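Local coordinates for protein putative exotoxin (superantigen) (Streptococcus pyogenes, PDB 1TY0) that probably acts as a superantigen exotoxin, and can use one common surface for T-cell receptor binding and for dimerization, at residues Asp24-Phe38 against Ser58-Ile72. Sequence-based numbering, arbitrary orientation.
Sequences DYTNCNIDYLTTHDF and SYITTKFTKNQKVNI
The rim of the Phe38 ring drives into the face of Phe64 in a T-shaped stack, planes at 84°, with CE1 of Phe38 3.4 Å from CD1 of Phe64. Over one face of Phe38, almost centred, sits Thr61 CG2, 4.0 Å from the ring centroid, while Ile60 CG2 meets the ring edge. Leu33 CD1 lies 3.5 Å from Phe64 O, in a hollow formed by the backbone of 64-66 and Phe64 CB. Next to it, Ile30 stretches out (chi2 -179°), which carries CD1 into the notch between Phe64 CB and Val70 CG1, the latter 3.5 Å away. These contacts belong to the curled barrel sheet of the OB-fold domain, where strand 69-72 pairs antiparallel with both 24-26 and 28-33 and the chain bends sharply at Asn27. A G1 beta bulge there sets Asn27 and Cys28 against Val70; Asn71 OD1 accepts the Asn27 N-H at 2.8 Å, while ND2 of Asn71 is hydrogen-bonded to Asn98 OD1. Just before Lys69, the type II turn Thr65-Gln68 folds back so that Asn67 N reaches Ile30 O. A chi1 of 57° turns OG1 of Thr61 toward Thr34 O, to which it donates at 2.8 Å, and a water links Thr61 N to Thr35 O. At the far end, Ser58 OG meets the His36 ring edge in plane, hydrogen-bonded to NE2 at 2.9 Å.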
loop_
_atom_site.group_PDB
_atom_site.type_symbol
_atom_site.label_atom_id
_atom_site.label_comp_id
_atom_site.label_asym_id
_atom_site.label_seq_id
_atom_site.Cartn_x
_atom_site.Cartn_y
_atom_site.Cartn_z
ATOM N N ASP A 24 -8.930 1.727 -3.346
ATOM C CA ASP A 24 -9.819 2.854 -3.602
ATOM C C ASP A 24 -10.447 2.755 -4.986
ATOM O O ASP A 24 -9.779 2.997 -5.995
ATOM C CB ASP A 24 -8.976 4.134 -3.488
ATOM C CG ASP A 24 -9.777 5.411 -3.655
ATOM O OD1 ASP A 24 -10.932 5.370 -4.116
ATOM O OD2 ASP A 24 -9.218 6.482 -3.328
ATOM N N TYR A 25 -11.728 2.392 -5.035
ATOM C CA TYR A 25 -12.433 2.265 -6.309
ATOM C C TYR A 25 -13.851 2.784 -6.171
ATOM O O TYR A 25 -14.492 2.568 -5.147
ATOM C CB TYR A 25 -12.464 0.801 -6.748
ATOM C CG TYR A 25 -11.099 0.283 -7.133
ATOM C CD1 TYR A 25 -10.556 0.574 -8.378
ATOM C CD2 TYR A 25 -10.324 -0.442 -6.226
ATOM C CE1 TYR A 25 -9.272 0.160 -8.719
ATOM C CE2 TYR A 25 -9.037 -0.857 -6.555
ATOM C CZ TYR A 25 -8.519 -0.550 -7.803
ATOM O OH TYR A 25 -7.237 -0.917 -8.137
ATOM N N THR A 26 -14.352 3.447 -7.208
ATOM C CA THR A 26 -15.703 3.988 -7.141
ATOM C C THR A 26 -16.657 3.404 -8.181
ATOM O O THR A 26 -16.236 2.952 -9.252
ATOM C CB THR A 26 -15.683 5.524 -7.289
ATOM O OG1 THR A 26 -15.011 5.877 -8.502
ATOM C CG2 THR A 26 -14.950 6.166 -6.112
ATOM N N ASN A 27 -17.940 3.405 -7.834
ATOM C CA ASN A 27 -19.008 2.922 -8.709
ATOM C C ASN A 27 -18.784 1.481 -9.171
ATOM O O ASN A 27 -18.773 1.191 -10.367
ATOM C CB ASN A 27 -19.130 3.863 -9.913
ATOM C CG ASN A 27 -20.355 3.577 -10.757
ATOM O OD1 ASN A 27 -21.444 3.354 -10.233
ATOM N ND2 ASN A 27 -20.183 3.599 -12.073
ATOM N N CYS A 28 -18.627 0.584 -8.202
ATOM C CA CYS A 28 -18.390 -0.831 -8.467
ATOM C C CYS A 28 -19.635 -1.656 -8.178
ATOM O O CYS A 28 -20.387 -1.359 -7.253
ATOM C CB CYS A 28 -17.250 -1.336 -7.591
ATOM S SG CYS A 28 -15.743 -0.391 -7.813
ATOM N N ASN A 29 -19.831 -2.714 -8.951
ATOM C CA ASN A 29 -21.008 -3.556 -8.776
ATOM C C ASN A 29 -20.871 -4.648 -7.726
ATOM O O ASN A 29 -19.859 -5.353 -7.676
ATOM C CB ASN A 29 -21.385 -4.210 -10.105
ATOM C CG ASN A 29 -22.694 -4.964 -10.027
ATOM O OD1 ASN A 29 -22.719 -6.191 -9.922
ATOM N ND2 ASN A 29 -23.794 -4.227 -10.058
ATOM N N ILE A 30 -21.893 -4.783 -6.886
ATOM C CA ILE A 30 -21.913 -5.840 -5.879
ATOM C C ILE A 30 -22.343 -7.093 -6.628
ATOM O O ILE A 30 -23.512 -7.231 -6.992
ATOM C CB ILE A 30 -22.947 -5.568 -4.761
ATOM C CG1 ILE A 30 -22.534 -4.334 -3.952
ATOM C CG2 ILE A 30 -23.055 -6.790 -3.841
ATOM C CD1 ILE A 30 -23.476 -3.997 -2.809
ATOM N N ASP A 31 -21.403 -7.999 -6.868
ATOM C CA ASP A 31 -21.717 -9.230 -7.589
ATOM C C ASP A 31 -22.418 -10.254 -6.714
ATOM O O ASP A 31 -23.288 -10.998 -7.183
ATOM C CB ASP A 31 -20.449 -9.855 -8.176
ATOM C CG ASP A 31 -20.053 -9.233 -9.503
ATOM O OD1 ASP A 31 -20.804 -8.380 -10.019
ATOM O OD2 ASP A 31 -18.991 -9.603 -10.040
ATOM N N TYR A 32 -22.042 -10.305 -5.444
ATOM C CA TYR A 32 -22.661 -11.262 -4.537
ATOM C C TYR A 32 -22.537 -10.822 -3.086
ATOM O O TYR A 32 -21.580 -10.130 -2.711
ATOM C CB TYR A 32 -22.017 -12.644 -4.719
ATOM C CG TYR A 32 -22.866 -13.773 -4.197
ATOM C CD1 TYR A 32 -24.043 -14.144 -4.851
ATOM C CD2 TYR A 32 -22.515 -14.452 -3.033
ATOM C CE1 TYR A 32 -24.848 -15.167 -4.357
ATOM C CE2 TYR A 32 -23.317 -15.477 -2.528
ATOM C CZ TYR A 32 -24.479 -15.828 -3.198
ATOM O OH TYR A 32 -25.263 -16.842 -2.700
ATOM N N LEU A 33 -23.521 -11.218 -2.278
ATOM C CA LEU A 33 -23.551 -10.898 -0.857
ATOM C C LEU A 33 -23.758 -12.154 -0.020
ATOM O O LEU A 33 -24.691 -12.923 -0.256
ATOM C CB LEU A 33 -24.695 -9.921 -0.539
ATOM C CG LEU A 33 -24.660 -8.507 -1.124
ATOM C CD1 LEU A 33 -25.999 -7.819 -0.879
ATOM C CD2 LEU A 33 -23.526 -7.715 -0.481
ATOM N N THR A 34 -22.877 -12.368 0.948
ATOM C CA THR A 34 -23.020 -13.503 1.847
ATOM C C THR A 34 -23.360 -12.886 3.197
ATOM O O THR A 34 -23.513 -11.664 3.305
ATOM C CB THR A 34 -21.725 -14.330 1.943
ATOM O OG1 THR A 34 -20.677 -13.521 2.489
ATOM C CG2 THR A 34 -21.316 -14.831 0.571
ATOM N N THR A 35 -23.475 -13.710 4.227
ATOM C CA THR A 35 -23.825 -13.211 5.545
ATOM C C THR A 35 -22.838 -12.193 6.105
ATOM O O THR A 35 -23.230 -11.291 6.840
ATOM C CB THR A 35 -23.957 -14.369 6.554
ATOM O OG1 THR A 35 -22.686 -15.009 6.721
ATOM C CG2 THR A 35 -24.966 -15.396 6.055
ATOM N N HIS A 36 -21.565 -12.327 5.747
ATOM C CA HIS A 36 -20.549 -11.420 6.261
ATOM C C HIS A 36 -19.545 -10.894 5.237
ATOM O O HIS A 36 -18.533 -10.292 5.614
ATOM C CB HIS A 36 -19.794 -12.092 7.413
ATOM C CG HIS A 36 -20.656 -12.405 8.596
ATOM N ND1 HIS A 36 -21.528 -13.474 8.623
ATOM C CD2 HIS A 36 -20.813 -11.764 9.779
ATOM C CE1 HIS A 36 -22.182 -13.477 9.772
ATOM N NE2 HIS A 36 -21.767 -12.450 10.491
ATOM N N ASP A 37 -19.813 -11.109 3.953
ATOM C CA ASP A 37 -18.898 -10.632 2.916
ATOM C C ASP A 37 -19.571 -9.980 1.717
ATOM O O ASP A 37 -20.645 -10.398 1.279
ATOM C CB ASP A 37 -18.033 -11.781 2.384
ATOM C CG ASP A 37 -17.017 -12.271 3.388
ATOM O OD1 ASP A 37 -17.414 -13.032 4.294
ATOM O OD2 ASP A 37 -15.821 -11.900 3.272
ATOM N N PHE A 38 -18.915 -8.947 1.194
ATOM C CA PHE A 38 -19.361 -8.256 -0.010
ATOM C C PHE A 38 -18.391 -8.776 -1.069
ATOM O O PHE A 38 -17.186 -8.791 -0.825
ATOM C CB PHE A 38 -19.107 -6.744 0.057
ATOM C CG PHE A 38 -20.025 -5.980 0.966
ATOM C CD1 PHE A 38 -21.223 -5.462 0.485
ATOM C CD2 PHE A 38 -19.654 -5.711 2.280
ATOM C CE1 PHE A 38 -22.040 -4.677 1.302
ATOM C CE2 PHE A 38 -20.466 -4.927 3.105
ATOM C CZ PHE A 38 -21.661 -4.411 2.609
ATOM N N SER A 58 -21.915 -8.822 11.506
ATOM C CA SER A 58 -23.265 -9.267 11.195
ATOM C C SER A 58 -24.218 -8.115 10.868
ATOM O O SER A 58 -24.036 -6.988 11.332
ATOM C CB SER A 58 -23.832 -10.062 12.376
ATOM O OG SER A 58 -22.936 -11.080 12.788
ATOM N N TYR A 59 -25.222 -8.419 10.052
ATOM C CA TYR A 59 -26.260 -7.469 9.661
ATOM C C TYR A 59 -25.814 -6.168 8.997
ATOM O O TYR A 59 -26.369 -5.097 9.252
ATOM C CB TYR A 59 -27.138 -7.178 10.877
ATOM C CG TYR A 59 -27.774 -8.441 11.410
ATOM C CD1 TYR A 59 -28.739 -9.120 10.667
ATOM C CD2 TYR A 59 -27.361 -8.997 12.621
ATOM C CE1 TYR A 59 -29.278 -10.327 11.114
ATOM C CE2 TYR A 59 -27.893 -10.204 13.078
ATOM C CZ TYR A 59 -28.849 -10.862 12.319
ATOM O OH TYR A 59 -29.379 -12.055 12.765
ATOM N N ILE A 60 -24.814 -6.279 8.129
ATOM C CA ILE A 60 -24.309 -5.134 7.385
ATOM C C ILE A 60 -24.641 -5.383 5.919
ATOM O O ILE A 60 -25.181 -4.514 5.237
ATOM C CB ILE A 60 -22.776 -4.979 7.549
ATOM C CG1 ILE A 60 -22.442 -4.575 8.988
ATOM C CG2 ILE A 60 -22.240 -3.952 6.550
ATOM C CD1 ILE A 60 -23.027 -3.256 9.410
ATOM N N THR A 61 -24.335 -6.584 5.431
ATOM C CA THR A 61 -24.629 -6.894 4.038
ATOM C C THR A 61 -26.136 -6.882 3.784
ATOM O O THR A 61 -26.577 -6.711 2.652
ATOM C CB THR A 61 -24.055 -8.273 3.611
ATOM O OG1 THR A 61 -24.566 -9.298 4.469
ATOM C CG2 THR A 61 -22.532 -8.262 3.670
ATOM N N THR A 62 -26.922 -7.066 4.839
ATOM C CA THR A 62 -28.375 -7.062 4.701
ATOM C C THR A 62 -28.881 -5.671 4.328
ATOM O O THR A 62 -30.005 -5.520 3.845
ATOM C CB THR A 62 -29.059 -7.524 6.006
ATOM O OG1 THR A 62 -28.612 -6.712 7.099
ATOM C CG2 THR A 62 -28.716 -8.977 6.297
ATOM N N LYS A 63 -28.043 -4.660 4.547
ATOM C CA LYS A 63 -28.393 -3.277 4.227
ATOM C C LYS A 63 -28.211 -3.005 2.736
ATOM O O LYS A 63 -28.648 -1.972 2.227
ATOM C CB LYS A 63 -27.507 -2.305 5.014
ATOM C CG LYS A 63 -27.602 -2.420 6.527
ATOM C CD LYS A 63 -26.642 -1.438 7.184
ATOM C CE LYS A 63 -26.618 -1.585 8.693
ATOM N NZ LYS A 63 -25.644 -0.635 9.309
ATOM N N PHE A 64 -27.566 -3.938 2.041
ATOM C CA PHE A 64 -27.303 -3.800 0.614
ATOM C C PHE A 64 -28.015 -4.874 -0.212
ATOM O O PHE A 64 -28.609 -5.800 0.341
ATOM C CB PHE A 64 -25.790 -3.872 0.369
ATOM C CG PHE A 64 -25.015 -2.748 1.009
ATOM C CD1 PHE A 64 -24.694 -2.788 2.361
ATOM C CD2 PHE A 64 -24.618 -1.645 0.258
ATOM C CE1 PHE A 64 -23.982 -1.742 2.961
ATOM C CE2 PHE A 64 -23.910 -0.599 0.840
ATOM C CZ PHE A 64 -23.590 -0.645 2.197
ATOM N N THR A 65 -27.958 -4.744 -1.535
ATOM C CA THR A 65 -28.586 -5.717 -2.424
ATOM C C THR A 65 -27.670 -5.999 -3.612
ATOM O O THR A 65 -26.898 -5.133 -4.025
ATOM C CB THR A 65 -29.952 -5.210 -2.950
ATOM O OG1 THR A 65 -29.746 -4.127 -3.861
ATOM C CG2 THR A 65 -30.819 -4.727 -1.801
ATOM N N LYS A 66 -27.739 -7.212 -4.156
ATOM C CA LYS A 66 -26.898 -7.553 -5.297
ATOM C C LYS A 66 -27.124 -6.584 -6.445
ATOM O O LYS A 66 -28.236 -6.090 -6.655
ATOM C CB LYS A 66 -27.171 -8.982 -5.787
ATOM C CG LYS A 66 -26.745 -10.074 -4.829
ATOM C CD LYS A 66 -26.941 -11.454 -5.446
ATOM C CE LYS A 66 -28.407 -11.732 -5.746
ATOM N NZ LYS A 66 -28.616 -13.091 -6.326
ATOM N N ASN A 67 -26.044 -6.319 -7.171
ATOM C CA ASN A 67 -26.020 -5.431 -8.324
ATOM C C ASN A 67 -26.221 -3.952 -8.020
ATOM O O ASN A 67 -26.487 -3.150 -8.912
ATOM C CB ASN A 67 -27.004 -5.923 -9.379
ATOM C CG ASN A 67 -26.654 -7.312 -9.867
ATOM O OD1 ASN A 67 -25.489 -7.597 -10.154
ATOM N ND2 ASN A 67 -27.649 -8.187 -9.952
ATOM N N GLN A 68 -26.085 -3.606 -6.746
ATOM C CA GLN A 68 -26.170 -2.221 -6.311
ATOM C C GLN A 68 -24.749 -1.713 -6.555
ATOM O O GLN A 68 -23.792 -2.487 -6.457
ATOM C CB GLN A 68 -26.487 -2.154 -4.815
ATOM C CG GLN A 68 -26.553 -0.754 -4.227
ATOM C CD GLN A 68 -26.744 -0.765 -2.716
ATOM O OE1 GLN A 68 -27.159 -1.774 -2.133
ATOM N NE2 GLN A 68 -26.451 0.366 -2.073
ATOM N N LYS A 69 -24.610 -0.435 -6.893
ATOM C CA LYS A 69 -23.292 0.142 -7.120
ATOM C C LYS A 69 -22.770 0.688 -5.800
ATOM O O LYS A 69 -23.508 1.317 -5.038
ATOM C CB LYS A 69 -23.365 1.270 -8.154
ATOM C CG LYS A 69 -23.742 0.810 -9.555
ATOM C CD LYS A 69 -22.723 -0.175 -10.101
ATOM C CE LYS A 69 -23.097 -0.644 -11.504
ATOM N NZ LYS A 69 -24.389 -1.380 -11.522
ATOM N N VAL A 70 -21.498 0.434 -5.521
ATOM C CA VAL A 70 -20.898 0.907 -4.284
ATOM C C VAL A 70 -19.502 1.455 -4.499
ATOM O O VAL A 70 -18.878 1.225 -5.537
ATOM C CB VAL A 70 -20.792 -0.228 -3.234
ATOM C CG1 VAL A 70 -22.180 -0.720 -2.844
ATOM C CG2 VAL A 70 -19.960 -1.374 -3.789
ATOM N N ASN A 71 -19.031 2.202 -3.507
ATOM C CA ASN A 71 -17.683 2.743 -3.526
ATOM C C ASN A 71 -16.892 1.958 -2.502
ATOM O O ASN A 71 -17.434 1.513 -1.484
ATOM C CB ASN A 71 -17.678 4.220 -3.156
ATOM C CG ASN A 71 -18.351 5.071 -4.207
ATOM O OD1 ASN A 71 -18.231 4.796 -5.396
ATOM N ND2 ASN A 71 -19.053 6.115 -3.775
ATOM N N ILE A 72 -15.606 1.796 -2.774
ATOM C CA ILE A 72 -14.736 1.050 -1.890
ATOM C C ILE A 72 -13.550 1.885 -1.447
ATOM O O ILE A 72 -12.881 2.514 -2.269
ATOM C CB ILE A 72 -14.149 -0.191 -2.597
ATOM C CG1 ILE A 72 -15.273 -1.114 -3.062
ATOM C CG2 ILE A 72 -13.178 -0.915 -1.657
ATOM C CD1 ILE A 72 -14.790 -2.244 -3.960
HETATM O O HOH W 1 -13.278 5.103 -2.782
HETATM O O HOH W 2 -23.164 -8.457 7.237
#